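Local coordinates for conserved hypothetical protein NMB0706 (Neisseria meningitidis, PDB 1RV9), which is of unknown function but belongs to the multi-copper polyphenol oxidoreductase (laccase) family and probably acts as an enzyme like others of that group, at residues A[71-76]-A[251-256]; A[84-89]-A[101-106]; A[118-123]-A[165-170]; A[20-25]-A[159-164]; A[37-42]-A[61-66]. All blocks are in the same frame, centred on the assembly; numbering follows the deposited sequence.

Interaction 1 of 5, residues A[71-76]-A[251-256]; sequences VGLPVA and LIWLDG
This is a wholly apolar contact between the end of helix 57-71, with the turn that follows it, and strand 248-254, on the helix-covered side of the five-stranded sheet of an alpha-beta-beta-alpha fold. Trp253 forms its floor. Val71 CG1, anti to the backbone N, stands 3.8 Å from the centroid of the Trp253 six-membered ring and only 5° off its normal, a CH-pi contact over the middle of the face. The second Val71 branch, CG2, meets Leu251 CD2 at 3.8 Å. Leu251 CD2 also receives Val75 CG1 at 3.7 Å, so one methyl is held between two valines. Gly72, with positive phi (88°), turns the chain out of the helix and lets Leu73 come back to the indole, its CD1 lying obliquely 3.6 Å from Trp253 CD1. With chi1 at 65°, the indole stands off the strand toward Val71 and Leu73. Ile252 and Leu254, alternating with these residues, touch Val131 of the other sheet instead. No hydrogen bond joins the two segments; branched aliphatic groups against a broad aromatic face imply cohesion by dispersion and exclusion of water, with shape rather than polarity fixing how the helix end sits on the sheet.

Interaction 2 of 5, residues A[84-89]-A[101-106]; sequences TVVVNA and ASVDDT
Strands 86-88 and 101-104 run parallel, their axes 4.5 Å apart at the closest point and inclined by 34°, at the edge of the six-stranded mixed sheet of the alpha-beta-beta-alpha fold. Val87 lies level with Ser102 and Asn88 with Val103. Val87 binds in both directions: its N donates to Ala101 O at 3.0 Å, from above the carbonyl plane, while its O accepts Val103 N, also at 3.0 Å and nearly along the C=O axis. Ala89 N then donates to Val103 O at 2.9 Å, in the carbonyl plane. Val86, Ala101 and Val103 share the face covered by helix 145-153. There Val86 spreads its methyls, CG1 reaching Val103 CG1 at 3.8 Å and CG2 reaching Ala101 CB at 3.9 Å; beta-branched valine suits extended backbone, and the small alanine leaves space for Thr149 of the helix. Val87 and Ser102 point to the other face, where Ser102 touches Cys111 of the second sheet. At the exposed end Asn88 lays OD1 beside Val103 CG2, while its ND2 bonds to Glu91 OE1. At the end of the strand, Asp104 organises the turn that follows: OD1 accepts Gly107 N, and Thr106 OG1 donates to Asp104 OD2 at 2.7 Å, using the syn lone pair of that oxygen.

Interaction 3 of 5, residues A[118-123]-A[165-170]; sequences CLPVLF and GPAISA
Leu119 and Pro120, at the start of strand 119-125, pack against the loop that leaves strand 160-164. Leu119 holds CG anti to the backbone N (chi1 178°), and chi2 near 70° swings CD1 back to Ala167 CB at 3.9 Å; the small methyl also fits 3.8 Å above Leu119 CA, close to the strand backbone. The Pro120 ring, puckered C-gamma endo, sets CD against Pro166 O at 3.4 Å and CG over Gly165 CA. Gly165 suits this place because a side chain there would run into the Pro120 ring. Pro120 has no N-H to donate, but its carbonyl still takes part: Gly165 N donates to Pro120 O at 2.8 Å, in the carbonyl plane. One water donates to both Cys118 O and Pro166 O, at 2.7 and 2.6 Å, tying two carbonyls that could not bond each other directly. Cys118 CB points away from the loop; its side chain lies about 5 Å from a bound sulfate, probably from the crystallisation liquor. With His135 and Asp100 this cysteine fits a Cys-His-Asp triad pattern, consistent with an active site. Around the contact, helix 206-217 packs on Leu119 through Tyr207 and Ala210, Tyr207 OH bonds to Ala167 N, and strand 131-136 pairs with the other side of strand 119-125.

Interaction 4 of 5, residues A[20-25]-A[159-164]; sequences ADWPAP and EMMAYL
Trp22, in the loop before strand 28-33, is wedged between Met161 and Tyr163, alternate residues of strand 160-164. Over one face of the indole, Tyr163 CB sits 3.9 Å from the centroid of the six-membered ring, a CH-pi contact. By the opposite face Met161 SD lies obliquely, 4.4 Å from the same centroid, making a Met-aromatic contact, while Met161 CG reaches Trp22 CE3 at 3.6 Å. The Tyr163 ring turns its edge toward the five-membered ring of Trp22, a T-shaped pair with planes at 58°. Its own face carries Ala20, whose CB is 3.4 Å from the ring centroid and almost exactly on the normal; the small methyl of alanine suits so close a fit between backbone and ring.

Torsions make this possible. Tyr163 CG is anti to the backbone N, whereas Trp22 and Met161 both take the crowded position between N and carbonyl carbon. Met161 then bends at chi3 (84°), so SD passes 3.6 Å from Ala24 CA and CE approaches Pro23 O. Farther out, Ala20 N is fixed by Thr30 OG1, and Cys124 and Tyr223 of the flanking strands touch both Trp22 and Met161. Because no hydrogen bond crosses the interface, the loop is held to the strand by aromatic, sulfur and methyl packing, in which flexible, polarisable methionine can adapt to the rigid indole.

Interaction 5 of 5, residues A[37-42]-A[61-66]; sequences GGVSQG and RRNREI
A glycine-containing turn in the long loop after strand 28-33 is clamped to the side of helix 57-71 by one asparagine. Asn63 places CG anti to its carbonyl carbon and offers both ends of its amide. Val39 N donates to Asn63 OD1 at 2.8 Å, in the carbonyl plane and nearly straight (161°). Asn63 ND2 donates to Ser40 OG at 2.9 Å, with the oxygen lying in the amide plane, so the two bonds together fix the rotation of the group. Asparagine suits the place as a flat donor and acceptor in one. ND2 also reaches Asn48 O, and Ser40 OG bonds to Asp55 OD2, which extends the clamp into the loop between the segments. Having no side chain, Gly38 lets OD1 come within 3.2 Å of its CA. One turn of helix after Asn63, Ile66 CD1 rests 3.4 Å from Gly37 O. Gly37 itself has positive phi (101°), readily adopted by glycine. Arg62, the residue before Asn63, bends at chi3 and brings its guanidinium across Val39 at about a right angle to that side chain; one face of the flat group takes the valine methyls, with Val39 CG2 3.3 Å from Arg62 NH1 and CG1 3.6 Å from NH2.

How the interactions relate
Interactions 2, 3 and 4 all reach the six-stranded sheet, and interaction 1 lies on the five-stranded one. Interactions 3 and 4 meet directly, since strands 119-125 and 160-164 are neighbours and Leu122 O probably accepts a hydrogen bond from Tyr163 N at 2.8 Å. Ile252 joins the sheets, its CD1 packing on Phe123 O of interaction 3 and Trp22 CH2 of interaction 4, while Leu254 touches 101-106 of interaction 2. Interaction 5 is peripheral, its centre about 28 Å from that of interaction 4, but helix 57-71 leads straight into interaction 1. Along the chain, interactions 5, 2 and 3 close in turn, whereas 1 and 4 span long separations, binding both chain ends into one compact domain.

Interaction 1 of 5, residues A[71-76]-A[251-256]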
# COMPACT_ATOMS: atom_id res chain seq x y z
N VAL A 71 -3.14 -16.93 -1.86
CA VAL A 71 -1.77 -16.78 -1.38
C VAL A 71 -1.10 -18.08 -0.98
O VAL A 71 0.03 -18.36 -1.39
CB VAL A 71 -1.72 -15.81 -0.19
CG1 VAL A 71 -0.29 -15.63 0.29
CG2 VAL A 71 -2.32 -14.47 -0.60
N GLY A 72 -1.79 -18.89 -0.18
CA GLY A 72 -1.22 -20.15 0.25
C GLY A 72 -0.39 -20.02 1.51
O GLY A 72 0.32 -20.95 1.91
N LEU A 73 -0.46 -18.84 2.14
CA LEU A 73 0.28 -18.55 3.37
C LEU A 73 -0.57 -17.64 4.25
O LEU A 73 -1.48 -16.97 3.76
CB LEU A 73 1.58 -17.79 3.07
CG LEU A 73 2.77 -18.44 2.38
CD1 LEU A 73 3.80 -17.36 2.04
CD2 LEU A 73 3.38 -19.49 3.29
N PRO A 74 -0.29 -17.63 5.56
CA PRO A 74 -1.09 -16.74 6.41
C PRO A 74 -0.71 -15.30 6.01
O PRO A 74 0.42 -15.04 5.62
CB PRO A 74 -0.63 -17.10 7.83
CG PRO A 74 0.77 -17.63 7.62
CD PRO A 74 0.62 -18.46 6.37
N VAL A 75 -1.68 -14.39 6.11
CA VAL A 75 -1.48 -13.00 5.73
C VAL A 75 -1.43 -12.12 6.98
O VAL A 75 -2.34 -12.14 7.80
CB VAL A 75 -2.62 -12.52 4.82
CG1 VAL A 75 -2.39 -11.08 4.39
CG2 VAL A 75 -2.71 -13.43 3.60
N ALA A 76 -0.36 -11.33 7.11
CA ALA A 76 -0.19 -10.47 8.27
C ALA A 76 -0.93 -9.13 8.20
O ALA A 76 -0.31 -8.08 8.04
CB ALA A 76 1.30 -10.22 8.53
N LEU A 251 -0.35 -7.42 -1.39
CA LEU A 251 0.40 -8.44 -0.67
C LEU A 251 1.66 -8.84 -1.40
O LEU A 251 1.74 -8.79 -2.63
CB LEU A 251 -0.47 -9.69 -0.48
CG LEU A 251 -1.81 -9.56 0.24
CD1 LEU A 251 -2.84 -8.96 -0.70
CD2 LEU A 251 -2.26 -10.94 0.70
N ILE A 252 2.65 -9.26 -0.62
CA ILE A 252 3.91 -9.71 -1.18
C ILE A 252 4.50 -10.79 -0.28
O ILE A 252 4.37 -10.74 0.94
CB ILE A 252 4.91 -8.53 -1.34
CG1 ILE A 252 6.17 -9.00 -2.07
CG2 ILE A 252 5.26 -7.94 0.02
CD1 ILE A 252 7.06 -7.86 -2.52
N TRP A 253 5.11 -11.80 -0.89
CA TRP A 253 5.72 -12.86 -0.12
C TRP A 253 6.81 -13.56 -0.90
O TRP A 253 6.92 -13.39 -2.12
CB TRP A 253 4.65 -13.88 0.32
CG TRP A 253 3.97 -14.65 -0.79
CD1 TRP A 253 4.27 -15.91 -1.23
CD2 TRP A 253 2.84 -14.22 -1.56
NE1 TRP A 253 3.39 -16.29 -2.21
CE2 TRP A 253 2.50 -15.27 -2.44
CE3 TRP A 253 2.08 -13.04 -1.59
CZ2 TRP A 253 1.43 -15.18 -3.34
CZ3 TRP A 253 1.01 -12.95 -2.48
CH2 TRP A 253 0.70 -14.02 -3.35
N LEU A 254 7.63 -14.30 -0.18
CA LEU A 254 8.71 -15.07 -0.77
C LEU A 254 8.19 -16.49 -0.92
O LEU A 254 7.56 -17.04 -0.02
CB LEU A 254 9.94 -15.07 0.14
CG LEU A 254 10.67 -13.74 0.28
CD1 LEU A 254 11.60 -13.79 1.48
CD2 LEU A 254 11.44 -13.44 -1.01
N ASP A 255 8.43 -17.07 -2.09
CA ASP A 255 8.01 -18.43 -2.38
C ASP A 255 9.18 -19.11 -3.06
O ASP A 255 9.23 -19.19 -4.29
CB ASP A 255 6.77 -18.44 -3.28
CG ASP A 255 6.44 -19.82 -3.80
OD1 ASP A 255 6.69 -20.80 -3.08
OD2 ASP A 255 5.91 -19.92 -4.93
N GLY A 256 10.13 -19.58 -2.26
CA GLY A 256 11.30 -20.23 -2.81
C GLY A 256 12.52 -20.08 -1.93
O GLY A 256 13.18 -21.10 -1.65

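Interaction 2 of 5, residues A[84-89]-A[101-106]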
# COMPACT_ATOMS: atom_id res chain seq x y z
N THR A 84 4.29 5.29 11.33
CA THR A 84 5.48 4.99 10.53
C THR A 84 6.12 3.74 11.13
O THR A 84 7.29 3.45 10.89
CB THR A 84 6.50 6.15 10.58
OG1 THR A 84 6.92 6.36 11.94
CG2 THR A 84 5.88 7.43 10.03
N VAL A 85 5.32 3.00 11.90
CA VAL A 85 5.80 1.79 12.57
C VAL A 85 5.85 0.57 11.67
O VAL A 85 4.88 0.23 10.99
CB VAL A 85 4.92 1.47 13.80
CG1 VAL A 85 5.42 0.21 14.51
CG2 VAL A 85 4.94 2.65 14.76
N VAL A 86 7.01 -0.09 11.68
CA VAL A 86 7.26 -1.29 10.89
C VAL A 86 7.44 -2.48 11.83
O VAL A 86 8.13 -2.37 12.84
CB VAL A 86 8.56 -1.14 10.06
CG1 VAL A 86 8.74 -2.34 9.15
CG2 VAL A 86 8.52 0.15 9.26
N VAL A 87 6.82 -3.60 11.49
CA VAL A 87 6.95 -4.81 12.29
C VAL A 87 7.39 -5.98 11.43
O VAL A 87 7.38 -5.90 10.20
CB VAL A 87 5.60 -5.20 12.95
CG1 VAL A 87 5.13 -4.10 13.87
CG2 VAL A 87 4.56 -5.49 11.87
N ASN A 88 7.82 -7.07 12.07
CA ASN A 88 8.20 -8.26 11.33
C ASN A 88 6.89 -8.99 11.09
O ASN A 88 6.17 -9.32 12.03
CB ASN A 88 9.14 -9.15 12.16
CG ASN A 88 10.54 -8.59 12.23
OD1 ASN A 88 11.04 -7.99 11.28
ND2 ASN A 88 11.20 -8.79 13.37
N ALA A 89 6.56 -9.23 9.82
CA ALA A 89 5.31 -9.89 9.48
C ALA A 89 5.12 -11.22 10.18
O ALA A 89 4.01 -11.56 10.59
CB ALA A 89 5.20 -10.07 7.97
N ALA A 101 3.39 -1.05 8.35
CA ALA A 101 4.31 -1.67 7.40
C ALA A 101 4.86 -2.94 8.02
O ALA A 101 4.92 -3.06 9.25
CB ALA A 101 5.46 -0.72 7.05
N SER A 102 5.24 -3.89 7.18
CA SER A 102 5.82 -5.13 7.69
C SER A 102 6.89 -5.62 6.72
O SER A 102 6.87 -5.29 5.52
CB SER A 102 4.75 -6.21 7.91
OG SER A 102 4.29 -6.77 6.69
N VAL A 103 7.84 -6.37 7.25
CA VAL A 103 8.93 -6.92 6.46
C VAL A 103 9.04 -8.42 6.72
O VAL A 103 8.56 -8.91 7.75
CB VAL A 103 10.28 -6.25 6.84
CG1 VAL A 103 10.21 -4.75 6.60
CG2 VAL A 103 10.61 -6.53 8.29
N ASP A 104 9.66 -9.13 5.79
CA ASP A 104 9.86 -10.57 5.95
C ASP A 104 10.98 -11.10 5.09
O ASP A 104 11.21 -10.62 3.98
CB ASP A 104 8.59 -11.35 5.62
CG ASP A 104 8.80 -12.85 5.76
OD1 ASP A 104 8.82 -13.57 4.74
OD2 ASP A 104 8.97 -13.29 6.92
N ASP A 105 11.67 -12.12 5.61
CA ASP A 105 12.76 -12.77 4.89
C ASP A 105 12.71 -14.27 5.14
O ASP A 105 13.69 -14.99 4.94
CB ASP A 105 14.11 -12.20 5.35
CG ASP A 105 14.47 -12.61 6.78
OD1 ASP A 105 13.56 -13.01 7.53
OD2 ASP A 105 15.66 -12.51 7.14
N THR A 106 11.55 -14.75 5.57
CA THR A 106 11.36 -16.17 5.89
C THR A 106 10.53 -16.96 4.89
O THR A 106 10.71 -18.17 4.74
CB THR A 106 10.68 -16.34 7.26
OG1 THR A 106 9.31 -15.92 7.17
CG2 THR A 106 11.39 -15.52 8.32

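Interaction 3 of 5, residues A[118-123]-A[165-170]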
# COMPACT_ATOMS: atom_id res chain seq x y z
N CYS A 118 -5.32 5.41 -0.26
CA CYS A 118 -3.96 5.59 0.24
C CYS A 118 -2.99 4.74 -0.58
O CYS A 118 -3.36 3.73 -1.16
CB CYS A 118 -3.87 5.23 1.72
SG CYS A 118 -4.70 6.44 2.78
N LEU A 119 -1.73 5.15 -0.60
CA LEU A 119 -0.73 4.46 -1.39
C LEU A 119 -0.10 3.21 -0.79
O LEU A 119 0.49 3.26 0.29
CB LEU A 119 0.40 5.43 -1.75
CG LEU A 119 1.56 4.85 -2.55
CD1 LEU A 119 1.11 4.53 -3.97
CD2 LEU A 119 2.72 5.85 -2.56
N PRO A 120 -0.23 2.06 -1.48
CA PRO A 120 0.37 0.82 -0.99
C PRO A 120 1.74 0.73 -1.67
O PRO A 120 1.84 0.98 -2.87
CB PRO A 120 -0.57 -0.28 -1.51
CG PRO A 120 -1.64 0.44 -2.33
CD PRO A 120 -1.09 1.80 -2.64
N VAL A 121 2.78 0.40 -0.92
CA VAL A 121 4.10 0.26 -1.53
C VAL A 121 4.69 -1.09 -1.16
O VAL A 121 4.78 -1.44 0.02
CB VAL A 121 5.07 1.37 -1.07
CG1 VAL A 121 6.42 1.23 -1.80
CG2 VAL A 121 4.47 2.74 -1.34
N LEU A 122 5.08 -1.86 -2.17
CA LEU A 122 5.69 -3.17 -1.94
C LEU A 122 7.18 -3.06 -2.22
O LEU A 122 7.58 -2.28 -3.09
CB LEU A 122 5.07 -4.22 -2.86
CG LEU A 122 3.55 -4.38 -2.79
CD1 LEU A 122 3.13 -5.49 -3.75
CD2 LEU A 122 3.12 -4.70 -1.36
N PHE A 123 7.98 -3.84 -1.50
CA PHE A 123 9.44 -3.82 -1.67
C PHE A 123 10.02 -5.22 -1.75
O PHE A 123 9.48 -6.17 -1.17
CB PHE A 123 10.12 -3.17 -0.46
CG PHE A 123 9.77 -1.73 -0.23
CD1 PHE A 123 10.60 -0.72 -0.69
CD2 PHE A 123 8.65 -1.39 0.53
CE1 PHE A 123 10.33 0.62 -0.39
CE2 PHE A 123 8.37 -0.05 0.82
CZ PHE A 123 9.22 0.95 0.37
N GLY A 165 1.46 0.62 -5.65
CA GLY A 165 0.18 -0.01 -5.88
C GLY A 165 -0.91 0.97 -6.26
O GLY A 165 -0.66 2.17 -6.36
N PRO A 166 -2.15 0.49 -6.45
CA PRO A 166 -3.27 1.35 -6.82
C PRO A 166 -3.61 2.37 -5.73
O PRO A 166 -3.88 2.00 -4.60
CB PRO A 166 -4.40 0.36 -7.07
CG PRO A 166 -4.09 -0.75 -6.11
CD PRO A 166 -2.59 -0.90 -6.25
N ALA A 167 -3.59 3.65 -6.10
CA ALA A 167 -3.90 4.72 -5.15
C ALA A 167 -4.71 5.80 -5.86
O ALA A 167 -4.99 5.70 -7.05
CB ALA A 167 -2.61 5.32 -4.59
N ILE A 168 -5.09 6.82 -5.11
CA ILE A 168 -5.84 7.92 -5.69
C ILE A 168 -4.81 8.75 -6.45
O ILE A 168 -3.73 9.05 -5.94
CB ILE A 168 -6.53 8.77 -4.58
CG1 ILE A 168 -7.34 9.89 -5.22
CG2 ILE A 168 -5.49 9.31 -3.60
CD1 ILE A 168 -8.26 10.60 -4.24
N SER A 169 -5.13 9.09 -7.70
CA SER A 169 -4.21 9.86 -8.52
C SER A 169 -4.31 11.36 -8.27
O SER A 169 -5.28 11.85 -7.70
CB SER A 169 -4.45 9.57 -10.00
OG SER A 169 -5.65 10.17 -10.45
N ALA A 170 -3.29 12.08 -8.71
CA ALA A 170 -3.22 13.53 -8.53
C ALA A 170 -4.51 14.23 -8.92
O ALA A 170 -5.02 15.08 -8.18
CB ALA A 170 -2.06 14.08 -9.35
O HOH W 1 -5.37 2.59 -2.49

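Interaction 4 of 5, residues A[20-25]-A[159-164]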
# COMPACT_ATOMS: atom_id res chain seq x y z
N ALA A 20 1.95 -7.41 -9.42
CA ALA A 20 2.82 -6.28 -9.72
C ALA A 20 3.62 -6.49 -11.00
O ALA A 20 4.18 -7.56 -11.23
CB ALA A 20 3.77 -6.04 -8.55
N ASP A 21 3.66 -5.44 -11.82
CA ASP A 21 4.44 -5.49 -13.05
C ASP A 21 5.78 -4.85 -12.73
O ASP A 21 5.93 -3.63 -12.76
CB ASP A 21 3.74 -4.72 -14.17
CG ASP A 21 4.61 -4.58 -15.41
OD1 ASP A 21 5.48 -5.45 -15.63
OD2 ASP A 21 4.42 -3.61 -16.17
N TRP A 22 6.75 -5.70 -12.40
CA TRP A 22 8.09 -5.24 -12.08
C TRP A 22 9.07 -6.39 -12.28
O TRP A 22 8.67 -7.55 -12.34
CB TRP A 22 8.14 -4.70 -10.64
CG TRP A 22 7.79 -5.67 -9.53
CD1 TRP A 22 7.17 -6.89 -9.64
CD2 TRP A 22 8.00 -5.45 -8.13
NE1 TRP A 22 6.99 -7.44 -8.39
CE2 TRP A 22 7.49 -6.58 -7.44
CE3 TRP A 22 8.57 -4.41 -7.38
CZ2 TRP A 22 7.53 -6.69 -6.05
CZ3 TRP A 22 8.61 -4.52 -6.00
CH2 TRP A 22 8.10 -5.66 -5.34
N PRO A 23 10.36 -6.08 -12.42
CA PRO A 23 11.39 -7.11 -12.63
C PRO A 23 11.79 -7.89 -11.39
O PRO A 23 12.95 -8.28 -11.24
CB PRO A 23 12.55 -6.32 -13.23
CG PRO A 23 12.42 -4.99 -12.55
CD PRO A 23 10.93 -4.73 -12.61
N ALA A 24 10.84 -8.14 -10.50
CA ALA A 24 11.15 -8.88 -9.28
C ALA A 24 11.53 -10.32 -9.61
O ALA A 24 11.03 -10.90 -10.58
CB ALA A 24 9.95 -8.86 -8.33
N PRO A 25 12.42 -10.92 -8.80
CA PRO A 25 12.86 -12.30 -9.03
C PRO A 25 11.69 -13.29 -8.93
O PRO A 25 10.66 -12.98 -8.34
CB PRO A 25 13.93 -12.51 -7.96
CG PRO A 25 13.50 -11.59 -6.87
CD PRO A 25 13.09 -10.35 -7.62
N GLU A 159 19.87 -2.36 -4.33
CA GLU A 159 19.41 -3.68 -4.73
C GLU A 159 17.91 -3.82 -4.49
O GLU A 159 17.32 -4.87 -4.77
CB GLU A 159 20.16 -4.77 -3.96
CG GLU A 159 21.67 -4.67 -4.12
CD GLU A 159 22.39 -5.95 -3.77
OE1 GLU A 159 22.24 -6.94 -4.52
OE2 GLU A 159 23.12 -5.97 -2.76
N MET A 160 17.29 -2.76 -3.98
CA MET A 160 15.86 -2.77 -3.72
C MET A 160 15.04 -2.24 -4.88
O MET A 160 15.51 -1.42 -5.68
CB MET A 160 15.50 -1.90 -2.52
CG MET A 160 15.94 -2.39 -1.17
SD MET A 160 15.28 -1.25 0.05
CE MET A 160 15.96 -1.93 1.55
N MET A 161 13.81 -2.71 -4.97
CA MET A 161 12.90 -2.22 -5.98
C MET A 161 11.58 -2.02 -5.24
O MET A 161 11.27 -2.77 -4.31
CB MET A 161 12.75 -3.19 -7.16
CG MET A 161 12.17 -4.55 -6.84
SD MET A 161 12.14 -5.58 -8.32
CE MET A 161 13.74 -6.22 -8.30
N ALA A 162 10.84 -0.99 -5.62
CA ALA A 162 9.58 -0.68 -4.98
C ALA A 162 8.46 -0.65 -6.00
O ALA A 162 8.66 -0.24 -7.14
CB ALA A 162 9.67 0.66 -4.26
N TYR A 163 7.28 -1.10 -5.59
CA TYR A 163 6.13 -1.10 -6.47
C TYR A 163 5.05 -0.20 -5.89
O TYR A 163 4.66 -0.35 -4.73
CB TYR A 163 5.57 -2.51 -6.63
CG TYR A 163 4.42 -2.59 -7.62
CD1 TYR A 163 4.65 -2.49 -8.99
CD2 TYR A 163 3.11 -2.75 -7.18
CE1 TYR A 163 3.60 -2.55 -9.90
CE2 TYR A 163 2.05 -2.80 -8.08
CZ TYR A 163 2.30 -2.71 -9.43
OH TYR A 163 1.25 -2.77 -10.32
N LEU A 164 4.59 0.75 -6.69
CA LEU A 164 3.55 1.67 -6.26
C LEU A 164 2.22 1.04 -6.65
O LEU A 164 1.89 0.93 -7.84
CB LEU A 164 3.72 3.03 -6.94
CG LEU A 164 5.10 3.67 -6.77
CD1 LEU A 164 5.12 5.02 -7.49
CD2 LEU A 164 5.41 3.85 -5.29

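Interaction 5 of 5, residues A[37-42]-A[61-66]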
# COMPACT_ATOMS: atom_id res chain seq x y z
N GLY A 37 -14.58 -10.37 -6.60
CA GLY A 37 -14.26 -11.73 -6.20
C GLY A 37 -14.65 -12.08 -4.77
O GLY A 37 -14.34 -13.18 -4.30
N GLY A 38 -15.33 -11.17 -4.08
CA GLY A 38 -15.71 -11.42 -2.71
C GLY A 38 -17.19 -11.68 -2.47
O GLY A 38 -17.94 -11.94 -3.41
N VAL A 39 -17.59 -11.61 -1.20
CA VAL A 39 -18.98 -11.87 -0.83
C VAL A 39 -19.70 -10.67 -0.20
O VAL A 39 -20.87 -10.78 0.17
CB VAL A 39 -19.09 -13.05 0.15
CG1 VAL A 39 -18.48 -14.30 -0.47
CG2 VAL A 39 -18.41 -12.71 1.47
N SER A 40 -19.01 -9.55 -0.06
CA SER A 40 -19.62 -8.36 0.54
C SER A 40 -20.58 -7.69 -0.43
O SER A 40 -20.49 -7.88 -1.65
CB SER A 40 -18.54 -7.37 0.99
OG SER A 40 -17.77 -7.93 2.03
N GLN A 41 -21.50 -6.89 0.11
CA GLN A 41 -22.51 -6.22 -0.70
C GLN A 41 -22.58 -4.72 -0.46
O GLN A 41 -21.92 -4.17 0.42
CB GLN A 41 -23.89 -6.81 -0.39
CG GLN A 41 -24.30 -6.59 1.06
CD GLN A 41 -25.59 -7.29 1.42
OE1 GLN A 41 -26.69 -6.77 1.20
NE2 GLN A 41 -25.47 -8.48 1.99
N GLY A 42 -23.42 -4.06 -1.25
CA GLY A 42 -23.61 -2.63 -1.11
C GLY A 42 -22.35 -1.81 -1.31
O GLY A 42 -21.63 -1.99 -2.28
N ARG A 61 -14.41 -12.01 6.96
CA ARG A 61 -13.69 -13.24 7.26
C ARG A 61 -13.64 -14.12 6.02
O ARG A 61 -12.61 -14.71 5.70
CB ARG A 61 -14.38 -13.99 8.40
CG ARG A 61 -13.71 -15.30 8.79
CD ARG A 61 -14.76 -16.37 9.01
NE ARG A 61 -14.83 -17.29 7.88
CZ ARG A 61 -15.96 -17.74 7.34
NH1 ARG A 61 -17.14 -17.36 7.81
NH2 ARG A 61 -15.91 -18.59 6.32
N ARG A 62 -14.77 -14.20 5.32
CA ARG A 62 -14.84 -15.02 4.11
C ARG A 62 -13.97 -14.43 3.00
O ARG A 62 -13.29 -15.18 2.29
CB ARG A 62 -16.30 -15.14 3.66
CG ARG A 62 -17.20 -15.75 4.72
CD ARG A 62 -18.67 -15.62 4.34
NE ARG A 62 -19.01 -16.44 3.19
CZ ARG A 62 -19.94 -16.12 2.30
NH1 ARG A 62 -20.62 -14.99 2.43
NH2 ARG A 62 -20.20 -16.93 1.28
N ASN A 63 -13.97 -13.11 2.85
CA ASN A 63 -13.15 -12.48 1.82
C ASN A 63 -11.67 -12.74 2.10
O ASN A 63 -10.89 -12.97 1.17
CB ASN A 63 -13.42 -10.97 1.75
CG ASN A 63 -14.84 -10.65 1.33
OD1 ASN A 63 -15.42 -11.35 0.50
ND2 ASN A 63 -15.39 -9.58 1.88
N ARG A 64 -11.28 -12.70 3.37
CA ARG A 64 -9.88 -12.95 3.71
C ARG A 64 -9.53 -14.41 3.45
O ARG A 64 -8.39 -14.73 3.13
CB ARG A 64 -9.62 -12.57 5.17
CG ARG A 64 -9.63 -11.06 5.40
CD ARG A 64 -9.21 -10.70 6.81
NE ARG A 64 -9.04 -9.25 6.98
CZ ARG A 64 -8.53 -8.68 8.06
NH1 ARG A 64 -8.14 -9.44 9.08
NH2 ARG A 64 -8.40 -7.36 8.13
N GLU A 65 -10.52 -15.29 3.58
CA GLU A 65 -10.30 -16.70 3.31
C GLU A 65 -10.03 -16.88 1.83
O GLU A 65 -9.15 -17.65 1.43
CB GLU A 65 -11.53 -17.51 3.69
CG GLU A 65 -11.61 -17.87 5.14
CD GLU A 65 -12.83 -18.70 5.45
OE1 GLU A 65 -13.18 -19.57 4.63
OE2 GLU A 65 -13.43 -18.48 6.52
N ILE A 66 -10.81 -16.18 1.01
CA ILE A 66 -10.66 -16.24 -0.43
C ILE A 66 -9.25 -15.80 -0.82
O ILE A 66 -8.62 -16.40 -1.69
CB ILE A 66 -11.70 -15.32 -1.13
CG1 ILE A 66 -13.10 -15.90 -0.94
CG2 ILE A 66 -11.39 -15.20 -2.62
CD1 ILE A 66 -14.21 -15.00 -1.45